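Local coordinates for protein decapping nuclease RAI1 (Candida albicans, PDB 5BUD) that removes NAD caps from RNA 5' ends, also acts on m7G-capped and 5'-triphosphate RNA in metal-dependent reactions, and stabilises and stimulates the exoribonuclease RAT1, at residues Gly61-Phe66 with Arg160-Lys165. Numbering follows the deposited sequence.
Sequences GGYSKF and RYDYMK. With nucleotides of chain C.
Tyr63 alone carries the 61-66 side of this contact, reaching from a short 3-10 turn to Asp162 and Lys165 on helix 158-178. Before it, the carbonyl O of Gly61 accepts a hydrogen bond from Tyr169, one turn beyond Lys165 on the same helix, whose ring also meets Tyr63 and Phe66 edge-to-face. Gly62, with a positive phi of 87°, leads into the turn, which Lys65 N closes on Gly62 O. With CG anti to the backbone N (chi1 176°), the Tyr63 ring extends to the helix, where its OH lies 3.4 Å from Lys165 CB and its CE1 3.7 Å from Lys165 O. Beyond CB the lysine chain turns off, bent at chi2, to a salt bridge with Glu149 of helix 138-155. Direct contact with Asp162 is loose; a water 2.8 Å from Tyr63 OH lies between the two side chains, but its leg to Asp162 OD1, modelled at 2.4 Å, is implausibly short and so doubtful in detail, while OD2 pairs with Arg166. On the same helix, Arg160 NH1 donates a nearly straight bond (2.9 Å, 169°) to OP1 of U4 of chain C, and NH2 a longer one to O3' of U3 of chain C. The chemistry thus implies a small surface contact, held by van der Waals touches, with a water probably mediating the link to the aspartate, on a helix that also grips the RNA backbone.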
loop_
_atom_site.group_PDB
_atom_site.type_symbol
_atom_site.label_atom_id
_atom_site.label_comp_id
_atom_site.label_asym_id
_atom_site.label_seq_id
_atom_site.Cartn_x
_atom_site.Cartn_y
_atom_site.Cartn_z
ATOM N N GLY A 61 -7.087 -24.123 2.838
ATOM C CA GLY A 61 -8.455 -24.533 3.148
ATOM C C GLY A 61 -9.454 -23.563 2.545
ATOM O O GLY A 61 -9.398 -22.354 2.818
ATOM N N GLY A 62 -10.356 -24.078 1.705
ATOM C CA GLY A 62 -11.420 -23.248 1.138
ATOM C C GLY A 62 -11.052 -22.514 -0.142
ATOM O O GLY A 62 -11.829 -21.695 -0.621
ATOM N N TYR A 63 -9.894 -22.835 -0.715
ATOM C CA TYR A 63 -9.443 -22.232 -1.965
ATOM C C TYR A 63 -10.512 -22.211 -3.087
ATOM O O TYR A 63 -10.653 -21.218 -3.793
ATOM C CB TYR A 63 -8.201 -22.948 -2.459
ATOM C CG TYR A 63 -7.691 -22.461 -3.795
ATOM C CD1 TYR A 63 -7.064 -21.225 -3.902
ATOM C CD2 TYR A 63 -7.828 -23.218 -4.952
ATOM C CE1 TYR A 63 -6.586 -20.771 -5.097
ATOM C CE2 TYR A 63 -7.356 -22.750 -6.170
ATOM C CZ TYR A 63 -6.741 -21.517 -6.227
ATOM O OH TYR A 63 -6.259 -21.017 -7.406
ATOM N N SER A 64 -11.243 -23.308 -3.245
ATOM C CA SER A 64 -12.235 -23.440 -4.330
ATOM C C SER A 64 -13.458 -22.535 -4.165
ATOM O O SER A 64 -14.143 -22.250 -5.145
ATOM C CB SER A 64 -12.706 -24.896 -4.435
ATOM O OG SER A 64 -13.498 -25.210 -3.310
ATOM N N LYS A 65 -13.742 -22.080 -2.948
ATOM C CA LYS A 65 -14.827 -21.108 -2.702
ATOM C C LYS A 65 -14.362 -19.636 -2.573
ATOM O O LYS A 65 -15.126 -18.766 -2.182
ATOM C CB LYS A 65 -15.574 -21.474 -1.437
ATOM C CG LYS A 65 -15.988 -22.935 -1.330
ATOM C CD LYS A 65 -16.878 -23.177 -0.112
ATOM C CE LYS A 65 -16.295 -22.575 1.163
ATOM N NZ LYS A 65 -16.777 -23.209 2.425
ATOM N N PHE A 66 -13.101 -19.369 -2.859
ATOM C CA PHE A 66 -12.557 -18.014 -2.774
ATOM C C PHE A 66 -13.381 -17.031 -3.626
ATOM O O PHE A 66 -13.551 -17.248 -4.815
ATOM C CB PHE A 66 -11.092 -18.070 -3.228
ATOM C CG PHE A 66 -10.349 -16.749 -3.194
ATOM C CD1 PHE A 66 -10.675 -15.725 -2.312
ATOM C CD2 PHE A 66 -9.261 -16.572 -4.021
ATOM C CE1 PHE A 66 -9.966 -14.534 -2.315
ATOM C CE2 PHE A 66 -8.526 -15.394 -4.008
ATOM C CZ PHE A 66 -8.887 -14.373 -3.168
ATOM N N ARG A 160 3.135 -26.092 -10.372
ATOM C CA ARG A 160 3.804 -24.944 -9.768
ATOM C C ARG A 160 2.926 -23.702 -9.919
ATOM O O ARG A 160 2.807 -22.886 -8.995
ATOM C CB ARG A 160 5.192 -24.766 -10.404
ATOM C CG ARG A 160 6.004 -23.538 -9.986
ATOM C CD ARG A 160 6.249 -23.449 -8.486
ATOM N NE ARG A 160 6.935 -22.208 -8.112
ATOM C CZ ARG A 160 7.262 -21.856 -6.868
ATOM N NH1 ARG A 160 6.986 -22.647 -5.836
ATOM N NH2 ARG A 160 7.890 -20.700 -6.654
ATOM N N TYR A 161 2.265 -23.593 -11.069
ATOM C CA TYR A 161 1.355 -22.501 -11.330
ATOM C C TYR A 161 0.167 -22.545 -10.381
ATOM O O TYR A 161 -0.174 -21.519 -9.794
ATOM C CB TYR A 161 0.902 -22.514 -12.798
ATOM C CG TYR A 161 -0.122 -21.456 -13.139
ATOM C CD1 TYR A 161 0.257 -20.139 -13.377
ATOM C CD2 TYR A 161 -1.468 -21.780 -13.237
ATOM C CE1 TYR A 161 -0.681 -19.172 -13.696
ATOM C CE2 TYR A 161 -2.413 -20.827 -13.553
ATOM C CZ TYR A 161 -2.010 -19.525 -13.785
ATOM O OH TYR A 161 -2.960 -18.585 -14.092
ATOM N N ASP A 162 -0.454 -23.721 -10.216
ATOM C CA ASP A 162 -1.550 -23.900 -9.258
ATOM C C ASP A 162 -1.093 -23.562 -7.831
ATOM O O ASP A 162 -1.811 -22.921 -7.072
ATOM C CB ASP A 162 -2.050 -25.354 -9.300
ATOM C CG ASP A 162 -3.046 -25.672 -8.211
ATOM O OD1 ASP A 162 -4.149 -25.103 -8.217
ATOM O OD2 ASP A 162 -2.744 -26.524 -7.348
ATOM N N TYR A 163 0.094 -24.031 -7.466
ATOM C CA TYR A 163 0.663 -23.735 -6.161
ATOM C C TYR A 163 0.772 -22.213 -5.981
ATOM O O TYR A 163 0.335 -21.673 -4.985
ATOM C CB TYR A 163 2.026 -24.418 -6.013
ATOM C CG TYR A 163 2.759 -24.138 -4.720
ATOM C CD1 TYR A 163 2.474 -24.860 -3.559
ATOM C CD2 TYR A 163 3.771 -23.198 -4.671
ATOM C CE1 TYR A 163 3.146 -24.609 -2.381
ATOM C CE2 TYR A 163 4.454 -22.940 -3.492
ATOM C CZ TYR A 163 4.136 -23.650 -2.353
ATOM O OH TYR A 163 4.822 -23.414 -1.198
ATOM N N MET A 164 1.329 -21.532 -6.960
ATOM C CA MET A 164 1.475 -20.060 -6.882
ATOM C C MET A 164 0.146 -19.341 -6.734
ATOM O O MET A 164 0.029 -18.431 -5.926
ATOM C CB MET A 164 2.275 -19.518 -8.073
ATOM C CG MET A 164 3.765 -19.844 -7.975
ATOM S SD MET A 164 4.709 -19.451 -9.466
ATOM C CE MET A 164 5.301 -17.824 -9.033
ATOM N N LYS A 165 -0.874 -19.762 -7.479
ATOM C CA LYS A 165 -2.230 -19.246 -7.265
ATOM C C LYS A 165 -2.792 -19.549 -5.870
ATOM O O LYS A 165 -3.469 -18.732 -5.278
ATOM C CB LYS A 165 -3.196 -19.772 -8.336
ATOM C CG LYS A 165 -2.871 -19.309 -9.744
ATOM C CD LYS A 165 -2.840 -17.792 -9.818
ATOM C CE LYS A 165 -2.896 -17.284 -11.246
ATOM N NZ LYS A 165 -3.070 -15.800 -11.299
ATOM P P U C 3 4.944 -15.774 -1.092
ATOM O OP1 U C 3 5.250 -16.831 -0.112
ATOM O OP2 U C 3 5.608 -14.458 -1.001
ATOM O "O5'" U C 3 5.201 -16.364 -2.546
ATOM C "C5'" U C 3 4.755 -17.692 -2.883
ATOM C "C4'" U C 3 5.769 -18.383 -3.743
ATOM O "O4'" U C 3 5.778 -17.780 -5.064
ATOM C "C3'" U C 3 7.208 -18.320 -3.240
ATOM O "O3'" U C 3 7.825 -19.544 -3.582
ATOM C "C2'" U C 3 7.789 -17.135 -4.002
ATOM O "O2'" U C 3 9.190 -17.196 -4.186
ATOM C "C1'" U C 3 7.062 -17.253 -5.342
ATOM N N1 U C 3 6.882 -15.978 -6.049
ATOM C C2 U C 3 7.466 -15.839 -7.295
ATOM O O2 U C 3 8.144 -16.711 -7.811
ATOM N N3 U C 3 7.236 -14.634 -7.909
ATOM C C4 U C 3 6.502 -13.574 -7.420
ATOM O O4 U C 3 6.387 -12.552 -8.098
ATOM C C5 U C 3 5.925 -13.796 -6.128
ATOM C C6 U C 3 6.126 -14.963 -5.505
ATOM P P U C 4 7.989 -20.681 -2.509
ATOM O OP1 U C 4 8.053 -21.987 -3.217
ATOM O OP2 U C 4 6.999 -20.464 -1.439
ATOM O "O5'" U C 4 9.439 -20.371 -1.934
ATOM C "C5'" U C 4 10.603 -20.618 -2.740
ATOM C "C4'" U C 4 11.659 -21.264 -1.886
ATOM O "O4'" U C 4 12.969 -21.036 -2.467
ATOM C "C3'" U C 4 11.774 -20.620 -0.523
ATOM O "O3'" U C 4 12.453 -21.527 0.329
ATOM C "C2'" U C 4 12.514 -19.337 -0.882
ATOM O "O2'" U C 4 13.050 -18.603 0.201
ATOM C "C1'" U C 4 13.534 -19.861 -1.904
ATOM N N1 U C 4 13.832 -18.922 -2.999
ATOM C C2 U C 4 13.921 -17.577 -2.688
ATOM O O2 U C 4 13.767 -17.146 -1.558
ATOM N N3 U C 4 14.192 -16.755 -3.753
ATOM C C4 U C 4 14.379 -17.125 -5.067
ATOM O O4 U C 4 14.616 -16.260 -5.913
ATOM C C5 U C 4 14.272 -18.531 -5.310
ATOM C C6 U C 4 14.008 -19.362 -4.293
HETATM O O HOH W 1 -4.917 -22.901 -8.895
#